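Local coordinates for amphiphysin (Drosophila melanogaster, PDB 1URU), which probably senses and binds curved membranes through a coiled-coil BAR domain, consistent with a role in endocytosis, at residues D32-A35 / D36-F39; E130-K133 / K134-R138; S90-D93 / A94-Q98; L208-L211 / F212-Q216. One frame throughout, in Å; residues are numbered along the deposited sequence.

Contact 1 (D32-A35 / D36-F39); sequences DRTA and DEIF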
loop_
_atom_site.group_PDB
_atom_site.type_symbol
_atom_site.label_atom_id
_atom_site.label_comp_id
_atom_site.label_asym_id
_atom_site.label_seq_id
_atom_site.Cartn_x
_atom_site.Cartn_y
_atom_site.Cartn_z
ATOM N N ASP A 32 38.488 13.517 -31.229
ATOM C CA ASP A 32 39.734 12.795 -31.557
ATOM C C ASP A 32 39.748 11.289 -31.216
ATOM O O ASP A 32 40.803 10.649 -31.303
ATOM C CB ASP A 32 40.965 13.506 -30.975
ATOM C CG ASP A 32 41.021 13.497 -29.447
ATOM O OD1 ASP A 32 42.167 13.382 -28.955
ATOM O OD2 ASP A 32 40.037 13.618 -28.659
ATOM N N ARG A 33 38.572 10.730 -30.897
ATOM C CA ARG A 33 38.454 9.311 -30.539
ATOM C C ARG A 33 38.693 8.405 -31.742
ATOM O O ARG A 33 38.429 8.775 -32.888
ATOM C CB ARG A 33 37.087 8.920 -29.915
ATOM C CG ARG A 33 36.203 10.016 -29.350
ATOM C CD ARG A 33 35.426 9.692 -28.059
ATOM N NE ARG A 33 34.025 9.229 -28.183
ATOM C CZ ARG A 33 33.011 9.860 -28.792
ATOM N NH1 ARG A 33 33.162 11.017 -29.430
ATOM N NH2 ARG A 33 31.809 9.308 -28.773
ATOM N N THR A 34 39.202 7.209 -31.459
ATOM C CA THR A 34 39.299 6.145 -32.451
ATOM C C THR A 34 37.926 5.522 -32.519
ATOM O O THR A 34 37.077 5.859 -31.704
ATOM C CB THR A 34 40.318 5.090 -32.040
ATOM O OG1 THR A 34 39.925 4.514 -30.796
ATOM C CG2 THR A 34 41.729 5.702 -31.784
ATOM N N ALA A 35 37.701 4.625 -33.481
ATOM C CA ALA A 35 36.424 3.905 -33.594
ATOM C C ALA A 35 36.172 3.017 -32.369
ATOM O O ALA A 35 35.048 2.936 -31.873
ATOM C CB ALA A 35 36.389 3.086 -34.838
ATOM N N ASP A 36 37.230 2.384 -31.870
ATOM C CA ASP A 36 37.147 1.570 -30.659
ATOM C C ASP A 36 36.810 2.341 -29.379
ATOM O O ASP A 36 36.065 1.834 -28.532
ATOM C CB ASP A 36 38.439 0.784 -30.459
ATOM C CG ASP A 36 38.638 -0.245 -31.531
ATOM O OD1 ASP A 36 37.605 -0.665 -32.103
ATOM O OD2 ASP A 36 39.772 -0.653 -31.893
ATOM N N GLU A 37 37.347 3.547 -29.244
ATOM C CA GLU A 37 37.069 4.385 -28.082
ATOM C C GLU A 37 35.623 4.867 -28.143
ATOM O O GLU A 37 34.951 4.938 -27.127
ATOM C CB GLU A 37 38.057 5.561 -28.000
ATOM C CG GLU A 37 39.518 5.153 -27.721
ATOM C CD GLU A 37 40.466 6.343 -27.604
ATOM O OE1 GLU A 37 40.322 7.327 -28.368
ATOM O OE2 GLU A 37 41.365 6.309 -26.732
ATOM N N ILE A 38 35.136 5.163 -29.343
ATOM C CA ILE A 38 33.713 5.463 -29.551
ATOM C C ILE A 38 32.848 4.279 -29.139
ATOM O O ILE A 38 31.788 4.466 -28.575
ATOM C CB ILE A 38 33.444 5.836 -31.054
ATOM C CG1 ILE A 38 33.804 7.294 -31.315
ATOM C CG2 ILE A 38 31.999 5.567 -31.486
ATOM C CD1 ILE A 38 34.382 7.540 -32.690
ATOM N N PHE A 39 33.282 3.063 -29.460
ATOM C CA PHE A 39 32.500 1.866 -29.163
ATOM C C PHE A 39 32.393 1.722 -27.659
ATOM O O PHE A 39 31.328 1.414 -27.143
ATOM C CB PHE A 39 33.175 0.623 -29.752
ATOM C CG PHE A 39 32.403 -0.649 -29.552
ATOM C CD1 PHE A 39 31.579 -1.135 -30.551
ATOM C CD2 PHE A 39 32.526 -1.377 -28.376
ATOM C CE1 PHE A 39 30.868 -2.312 -30.374
ATOM C CE2 PHE A 39 31.816 -2.563 -28.187
ATOM C CZ PHE A 39 30.981 -3.023 -29.184
#
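T34 and E37 bond to each other twice at the start of helix 35-84. T34 OG1 accepts from E37 N at 3.2 Å, with an N-H...O angle of 155°. In return, T34 N donates to E37 OE1 at 3.3 Å. This carboxylate oxygen is met on its anti side, with the donor 25° out of the carboxylate plane. A chi1 of 60° sets T34 OG1 between its own backbone N and carbonyl carbon, where it faces the first helical turn. The E37 chain runs extended beyond CG and carries the carboxylate back to T34 N.

Two backbone acceptors are also used. T34 O accepts from I38 N at 3.1 Å, and A35 O from F39 N at 3.0 Å. The N-H groups of E37, I38 and F39 thus all have acceptors within the first turn.

R33 reaches I38 by a different route. Its bent chain crosses the isoleucine at about a right angle. I38 CG1 sits over one guanidinium face, toward the rim, 3.7 Å from R33 CZ. The charge is met elsewhere: R33 NE forms a salt bridge with D41, and R33 NH1 makes a weak hydrogen bond to K30 O. With an alanine here instead of the arginine, D41 would probably lose this charge partner and I38 CG1 its flat cover. Beyond I38, the ring of F39 turns inward to L189 and H190 of helix 172-239.

The paired T34 and E37 bonds form a capping box, with T34 as the N-cap of the first long helix modelled in this BAR domain.

Contact 2 (E130-K133 / K134-R138); sequences EMKK and KVEKR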
loop_
_atom_site.group_PDB
_atom_site.type_symbol
_atom_site.label_atom_id
_atom_site.label_comp_id
_atom_site.label_asym_id
_atom_site.label_seq_id
_atom_site.Cartn_x
_atom_site.Cartn_y
_atom_site.Cartn_z
ATOM N N GLU A 130 19.866 -9.528 -24.410
ATOM C CA GLU A 130 20.174 -10.091 -25.748
ATOM C C GLU A 130 21.181 -9.211 -26.544
ATOM O O GLU A 130 21.900 -9.675 -27.424
ATOM C CB GLU A 130 18.849 -10.284 -26.520
ATOM C CG GLU A 130 18.914 -11.022 -27.859
ATOM C CD GLU A 130 17.525 -11.137 -28.521
ATOM O OE1 GLU A 130 16.873 -10.083 -28.796
ATOM O OE2 GLU A 130 17.061 -12.287 -28.753
HETATM N N MSE A 131 21.197 -7.926 -26.204
HETATM C CA MSE A 131 22.150 -6.951 -26.699
HETATM C C MSE A 131 23.472 -7.177 -26.034
HETATM O O MSE A 131 24.490 -7.146 -26.682
HETATM C CB MSE A 131 21.656 -5.540 -26.383
HETATM C CG MSE A 131 22.446 -4.399 -27.044
HETATM SE SE MSE A 131 22.690 -4.495 -29.108
HETATM C CE MSE A 131 21.009 -3.948 -29.649
ATOM N N LYS A 132 23.467 -7.422 -24.729
ATOM C CA LYS A 132 24.701 -7.722 -23.982
ATOM C C LYS A 132 25.319 -8.999 -24.554
ATOM O O LYS A 132 26.513 -9.087 -24.759
ATOM C CB LYS A 132 24.394 -7.860 -22.474
ATOM C CG LYS A 132 25.586 -8.091 -21.554
ATOM C CD LYS A 132 25.217 -7.871 -20.077
ATOM C CE LYS A 132 26.462 -7.778 -19.155
ATOM N NZ LYS A 132 26.123 -7.767 -17.695
ATOM N N LYS A 133 24.486 -9.979 -24.855
ATOM C CA LYS A 133 24.965 -11.202 -25.471
ATOM C C LYS A 133 25.645 -10.917 -26.809
ATOM O O LYS A 133 26.704 -11.487 -27.109
ATOM C CB LYS A 133 23.813 -12.188 -25.670
ATOM C CG LYS A 133 24.282 -13.631 -25.810
ATOM C CD LYS A 133 23.123 -14.647 -25.818
ATOM C CE LYS A 133 23.547 -15.967 -26.528
ATOM N NZ LYS A 133 22.708 -17.140 -26.108
ATOM N N LYS A 134 25.055 -10.025 -27.606
ATOM C CA LYS A 134 25.658 -9.649 -28.872
ATOM C C LYS A 134 26.972 -8.902 -28.686
ATOM O O LYS A 134 27.898 -9.082 -29.461
ATOM C CB LYS A 134 24.712 -8.803 -29.690
ATOM C CG LYS A 134 25.096 -8.717 -31.139
ATOM C CD LYS A 134 24.031 -7.980 -31.898
ATOM C CE LYS A 134 24.353 -7.855 -33.371
ATOM N NZ LYS A 134 23.088 -7.775 -34.148
ATOM N N VAL A 135 27.066 -8.063 -27.668
ATOM C CA VAL A 135 28.301 -7.336 -27.435
ATOM C C VAL A 135 29.437 -8.263 -27.020
ATOM O O VAL A 135 30.562 -8.089 -27.469
ATOM C CB VAL A 135 28.129 -6.284 -26.371
ATOM C CG1 VAL A 135 29.483 -5.791 -25.884
ATOM C CG2 VAL A 135 27.288 -5.132 -26.911
ATOM N N GLU A 136 29.136 -9.232 -26.155
ATOM C CA GLU A 136 30.107 -10.233 -25.702
ATOM C C GLU A 136 30.511 -11.143 -26.870
ATOM O O GLU A 136 31.599 -11.693 -26.877
ATOM C CB GLU A 136 29.537 -11.047 -24.516
ATOM C CG GLU A 136 29.572 -10.281 -23.194
ATOM C CD GLU A 136 28.602 -10.781 -22.111
ATOM O OE1 GLU A 136 27.428 -11.081 -22.398
ATOM O OE2 GLU A 136 29.011 -10.827 -20.929
ATOM N N LYS A 137 29.637 -11.289 -27.860
ATOM C CA LYS A 137 30.015 -11.968 -29.098
ATOM C C LYS A 137 30.972 -11.121 -29.942
ATOM O O LYS A 137 31.860 -11.654 -30.558
ATOM C CB LYS A 137 28.792 -12.339 -29.930
ATOM C CG LYS A 137 29.076 -13.411 -30.957
ATOM C CD LYS A 137 27.828 -13.739 -31.801
ATOM C CE LYS A 137 28.179 -14.002 -33.285
ATOM N NZ LYS A 137 27.074 -13.590 -34.212
ATOM N N ARG A 138 30.796 -9.809 -29.981
ATOM C CA ARG A 138 31.719 -8.955 -30.725
ATOM C C ARG A 138 33.078 -8.994 -30.055
ATOM O O ARG A 138 34.069 -9.253 -30.723
ATOM C CB ARG A 138 31.200 -7.515 -30.830
ATOM C CG ARG A 138 32.164 -6.509 -31.457
ATOM C CD ARG A 138 33.085 -5.809 -30.466
ATOM N NE ARG A 138 33.554 -4.538 -30.993
ATOM C CZ ARG A 138 34.615 -3.860 -30.547
ATOM N NH1 ARG A 138 35.352 -4.315 -29.537
ATOM N NH2 ARG A 138 34.939 -2.693 -31.111
#
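E130-K133 and K134-R138 form one unbroken stretch of helix 92-156, joined by four i to i+4 backbone bonds. K134 N donates to E130 O at 3.2 Å, from 43° out of the carbonyl plane. V135 N reaches M131 O at 2.9 Å. E136 N meets K132 O nearly along the C=O axis, at 3.0 Å and an N-H...O angle of 167°. K137 N closes the series on K133 O.

The side-chain contact between the segments is mainly K132 with E136, one turn apart. The two chains cross obliquely. The aliphatic part of K132 does the touching: its CG lies 3.6 Å from E136 OE1. The charged ends stay separate, with K132 NZ 5.3 Å from E136 OE2. K132 CG is anti to the backbone N (chi1 -177°), and the rest of the chain runs extended, away from the carboxylate.

This is the middle helix of the three long helices in the BAR coiled coil, and its sides meet different neighbours. V135 packs on L43 of helix 35-84, and selenomethionine M131 on F46. K134 extends to helix 172-239, where its NZ forms salt bridges with E188 and E192. R138 points toward the same helix. Its NH2 hydrogen-bonds to N186 there, and its guanidinium makes a cation-pi contact with F39 of helix 35-84. V135 CG2 also lies against the backbone of the preceding turn, 3.5 Å from M131 O.

Contact 3 (S90-D93 / A94-Q98); sequences SGYD and ALQAQ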
loop_
_atom_site.group_PDB
_atom_site.type_symbol
_atom_site.label_atom_id
_atom_site.label_comp_id
_atom_site.label_asym_id
_atom_site.label_seq_id
_atom_site.Cartn_x
_atom_site.Cartn_y
_atom_site.Cartn_z
ATOM N N SER A 90 -29.009 7.000 8.596
ATOM C CA SER A 90 -29.059 7.638 7.289
ATOM C C SER A 90 -27.707 7.464 6.572
ATOM O O SER A 90 -26.663 7.328 7.215
ATOM C CB SER A 90 -29.463 9.114 7.400
ATOM O OG SER A 90 -28.338 9.959 7.570
ATOM N N GLY A 91 -27.752 7.456 5.243
ATOM C CA GLY A 91 -26.583 7.247 4.412
ATOM C C GLY A 91 -26.117 5.798 4.288
ATOM O O GLY A 91 -25.090 5.545 3.669
ATOM N N TYR A 92 -26.833 4.833 4.846
ATOM C CA TYR A 92 -26.276 3.486 4.887
ATOM C C TYR A 92 -26.152 2.850 3.491
ATOM O O TYR A 92 -25.136 2.237 3.188
ATOM C CB TYR A 92 -27.037 2.559 5.850
ATOM C CG TYR A 92 -26.555 1.127 5.759
ATOM C CD1 TYR A 92 -25.444 0.687 6.479
ATOM C CD2 TYR A 92 -27.187 0.214 4.911
ATOM C CE1 TYR A 92 -24.997 -0.628 6.367
ATOM C CE2 TYR A 92 -26.749 -1.097 4.799
ATOM C CZ TYR A 92 -25.660 -1.507 5.522
ATOM O OH TYR A 92 -25.236 -2.801 5.403
ATOM N N ASP A 93 -27.173 2.966 2.648
ATOM C CA ASP A 93 -27.131 2.302 1.339
ATOM C C ASP A 93 -26.154 3.057 0.449
ATOM O O ASP A 93 -25.425 2.456 -0.358
ATOM C CB ASP A 93 -28.514 2.258 0.670
ATOM C CG ASP A 93 -29.555 1.500 1.480
ATOM O OD1 ASP A 93 -29.288 0.375 1.971
ATOM O OD2 ASP A 93 -30.698 1.972 1.653
ATOM N N ALA A 94 -26.163 4.386 0.620
ATOM C CA ALA A 94 -25.190 5.280 -0.012
ATOM C C ALA A 94 -23.756 4.896 0.345
ATOM O O ALA A 94 -22.873 5.062 -0.467
ATOM C CB ALA A 94 -25.455 6.720 0.377
ATOM N N LEU A 95 -23.536 4.390 1.556
ATOM C CA LEU A 95 -22.207 4.005 2.012
ATOM C C LEU A 95 -21.795 2.733 1.328
ATOM O O LEU A 95 -20.695 2.657 0.779
ATOM C CB LEU A 95 -22.196 3.779 3.519
ATOM C CG LEU A 95 -20.895 3.307 4.156
ATOM C CD1 LEU A 95 -20.027 4.492 4.421
ATOM C CD2 LEU A 95 -21.169 2.569 5.434
ATOM N N GLN A 96 -22.673 1.731 1.357
ATOM C CA GLN A 96 -22.429 0.493 0.637
ATOM C C GLN A 96 -22.012 0.839 -0.774
ATOM O O GLN A 96 -21.049 0.284 -1.279
ATOM C CB GLN A 96 -23.676 -0.366 0.561
ATOM C CG GLN A 96 -24.203 -0.867 1.876
ATOM C CD GLN A 96 -23.271 -1.854 2.559
ATOM O OE1 GLN A 96 -22.691 -2.726 1.907
ATOM N NE2 GLN A 96 -23.132 -1.720 3.877
ATOM N N ALA A 97 -22.723 1.787 -1.383
ATOM C CA ALA A 97 -22.582 2.090 -2.801
ATOM C C ALA A 97 -21.246 2.732 -3.134
ATOM O O ALA A 97 -20.556 2.337 -4.086
ATOM C CB ALA A 97 -23.714 3.003 -3.250
ATOM N N GLN A 98 -20.889 3.728 -2.335
ATOM C CA GLN A 98 -19.702 4.521 -2.587
ATOM C C GLN A 98 -18.447 3.709 -2.244
ATOM O O GLN A 98 -17.361 3.955 -2.750
ATOM C CB GLN A 98 -19.772 5.797 -1.771
ATOM C CG GLN A 98 -19.202 6.990 -2.489
ATOM C CD GLN A 98 -20.129 7.591 -3.503
ATOM O OE1 GLN A 98 -21.335 7.609 -3.313
ATOM N NE2 GLN A 98 -19.560 8.122 -4.578
#
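Y92 and Q96 make the main side-chain contact here, one turn apart at the start of helix 92-156. It is a CH-pi contact. Q96 CG lies over a face of the Y92 ring, 4.3 Å from the centroid and 27° off the ring normal. The glutamine bends at chi2 and carries its amide toward the phenol end, with the ring and amide planes 42° apart. Q96 NE2 comes 2.8 Å from Y92 OH, but the angle is too poor for a hydrogen bond. The tyrosine CG is anti to its backbone N (chi1 173°), which stands the ring beside the glutamine chain. Without the ring, as with a serine at this position, Q96 CG would probably lose the face it lies on and its amide would be freer to turn.

The hydrogen bonds between the two segments are all backbone to backbone. G91, at the N-cap position, offers its O to L95 N at 2.9 Å. Y92 O accepts from Q96 N at 3.1 Å, and weakly from L95 N as well. D93 O accepts from A97 N at 3.0 Å.

Apolar packing ties this turn to the rest of the chain. L95 touches C82 of helix 35-84 and L229 of helix 172-239. Y92 also packs on Y85.

Backbone bonds thus hold the first turn. The Y92-Q96 contact contributes mainly a CH-pi interaction, with the amide near the hydroxyl but not bonded to it in this model.

Contact 4 (L208-L211 / F212-Q216); sequences LQTL and FATEQ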
loop_
_atom_site.group_PDB
_atom_site.type_symbol
_atom_site.label_atom_id
_atom_site.label_comp_id
_atom_site.label_asym_id
_atom_site.label_seq_id
_atom_site.Cartn_x
_atom_site.Cartn_y
_atom_site.Cartn_z
ATOM N N LEU A 208 6.032 6.666 -18.525
ATOM C CA LEU A 208 5.592 7.627 -17.510
ATOM C C LEU A 208 4.251 8.309 -17.839
ATOM O O LEU A 208 3.514 8.629 -16.934
ATOM C CB LEU A 208 6.694 8.658 -17.242
ATOM C CG LEU A 208 8.033 8.103 -16.729
ATOM C CD1 LEU A 208 9.007 9.212 -16.454
ATOM C CD2 LEU A 208 7.841 7.301 -15.465
ATOM N N GLN A 209 3.917 8.519 -19.108
ATOM C CA GLN A 209 2.629 9.142 -19.474
ATOM C C GLN A 209 1.522 8.220 -19.046
ATOM O O GLN A 209 0.553 8.650 -18.431
ATOM C CB GLN A 209 2.512 9.399 -20.986
ATOM C CG GLN A 209 1.290 10.240 -21.474
ATOM C CD GLN A 209 -0.145 9.666 -21.156
ATOM O OE1 GLN A 209 -0.648 8.743 -21.826
ATOM N NE2 GLN A 209 -0.792 10.254 -20.143
ATOM N N THR A 210 1.666 6.943 -19.376
ATOM C CA THR A 210 0.721 5.909 -18.927
ATOM C C THR A 210 0.654 5.838 -17.401
ATOM O O THR A 210 -0.435 5.815 -16.832
ATOM C CB THR A 210 1.133 4.516 -19.450
ATOM O OG1 THR A 210 1.436 4.570 -20.844
ATOM C CG2 THR A 210 -0.009 3.535 -19.370
ATOM N N LEU A 211 1.822 5.790 -16.754
ATOM C CA LEU A 211 1.892 5.659 -15.298
ATOM C C LEU A 211 1.246 6.855 -14.636
ATOM O O LEU A 211 0.433 6.696 -13.745
ATOM C CB LEU A 211 3.335 5.524 -14.794
ATOM C CG LEU A 211 3.529 5.617 -13.277
ATOM C CD1 LEU A 211 2.760 4.521 -12.565
ATOM C CD2 LEU A 211 4.992 5.559 -12.892
ATOM N N PHE A 212 1.592 8.053 -15.076
ATOM C CA PHE A 212 1.148 9.259 -14.370
ATOM C C PHE A 212 -0.329 9.537 -14.538
ATOM O O PHE A 212 -0.952 10.061 -13.639
ATOM C CB PHE A 212 1.996 10.454 -14.787
ATOM C CG PHE A 212 3.400 10.403 -14.251
ATOM C CD1 PHE A 212 4.402 11.157 -14.843
ATOM C CD2 PHE A 212 3.727 9.588 -13.154
ATOM C CE1 PHE A 212 5.707 11.123 -14.351
ATOM C CE2 PHE A 212 5.023 9.544 -12.664
ATOM C CZ PHE A 212 6.023 10.326 -13.267
ATOM N N ALA A 213 -0.864 9.150 -15.687
ATOM C CA ALA A 213 -2.281 9.251 -16.006
ATOM C C ALA A 213 -3.110 8.231 -15.224
ATOM O O ALA A 213 -4.267 8.481 -14.872
ATOM C CB ALA A 213 -2.465 9.008 -17.501
ATOM N N THR A 214 -2.525 7.061 -14.997
ATOM C CA THR A 214 -3.187 5.989 -14.287
ATOM C C THR A 214 -3.349 6.426 -12.859
ATOM O O THR A 214 -4.437 6.285 -12.275
ATOM C CB THR A 214 -2.328 4.713 -14.371
ATOM O OG1 THR A 214 -2.202 4.327 -15.743
ATOM C CG2 THR A 214 -2.979 3.526 -13.700
ATOM N N GLU A 215 -2.255 6.985 -12.330
ATOM C CA GLU A 215 -2.217 7.537 -10.992
ATOM C C GLU A 215 -3.219 8.682 -10.879
ATOM O O GLU A 215 -4.029 8.713 -9.974
ATOM C CB GLU A 215 -0.817 8.033 -10.652
ATOM C CG GLU A 215 0.254 6.958 -10.609
ATOM C CD GLU A 215 0.432 6.311 -9.242
ATOM O OE1 GLU A 215 -0.479 6.340 -8.408
ATOM O OE2 GLU A 215 1.514 5.757 -9.008
ATOM N N GLN A 216 -3.181 9.606 -11.824
ATOM C CA GLN A 216 -4.049 10.783 -11.788
ATOM C C GLN A 216 -5.508 10.377 -11.702
ATOM O O GLN A 216 -6.244 10.851 -10.850
ATOM C CB GLN A 216 -3.801 11.677 -13.023
ATOM C CG GLN A 216 -5.038 12.352 -13.676
ATOM C CD GLN A 216 -5.685 13.392 -12.792
ATOM O OE1 GLN A 216 -5.005 14.232 -12.204
ATOM N NE2 GLN A 216 -7.006 13.343 -12.696
#
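F212 packs against two leucines of helix 172-239: L208, one turn back, and L211, its neighbour in the chain. It runs side by side with L208, both pointing the same way, and L208 CB comes 3.9 Å from F212 CE1. L211 runs at a slant to the phenylalanine. Its CG is 4.0 Å from F212 CD2, and its CD2 approaches F212 CE2. The F212 CG sits beside its own backbone N (chi1 -71°), which brings the ring back near the L208 carbonyl.

L211 has a second neighbour in E215. These two side chains also lie side by side, and L211 CD1 comes 4.0 Å from E215 CG. The acid end of E215 takes a weak hydrogen bond from outside the segments, between its OE2 and Y63 OH. On another side of the helix, Q209 bends at chi2 to bring its NE2 3.4 Å from A213 CB.

T214 turns back on T210. Its OG1 donates to T210 O at 2.6 Å, and its backbone N donates to the same oxygen at 3.0 Å. The two donors come from opposite faces of the carbonyl plane. T210 OG1 is bonded in turn to T206 O. The other backbone bonds are regular: F212 N to L208 O, A213 N to Q209 O, and E215 N to L211 O.

The surroundings differ from side to side. L211 packs on L113 of helix 92-156, whereas A213 meets E230 of the second subunit. An apolar patch of L208, L211 and F212 thus lies beside the T210 and T214 hydroxyls, which face helix 92-156 and spend their bonds on the helix's own carbonyls.

How the contacts relate
Along the chain the order is contact 1, contact 3, contact 2, contact 4. Contact 1 opens helix 35-84. Contacts 3 and 2 share helix 92-156, their centres 60 Å apart. Contact 4 lies on helix 172-239. Contacts 1 and 2 have centres 19 Å apart and touch; D36 OD1 makes a long, weak ion pair with R138 NH2. Contact 3 lies on the opposite side of the chain's centre from both, 69 Å from contact 1 between centres. Contact 4 is about 15 Å from contact 3 at the nearest atoms. The spacing follows the long axis of the three-helix domain. The contacts mark points along an elongated module, consistent with a dimeric BAR domain that binds curved membrane.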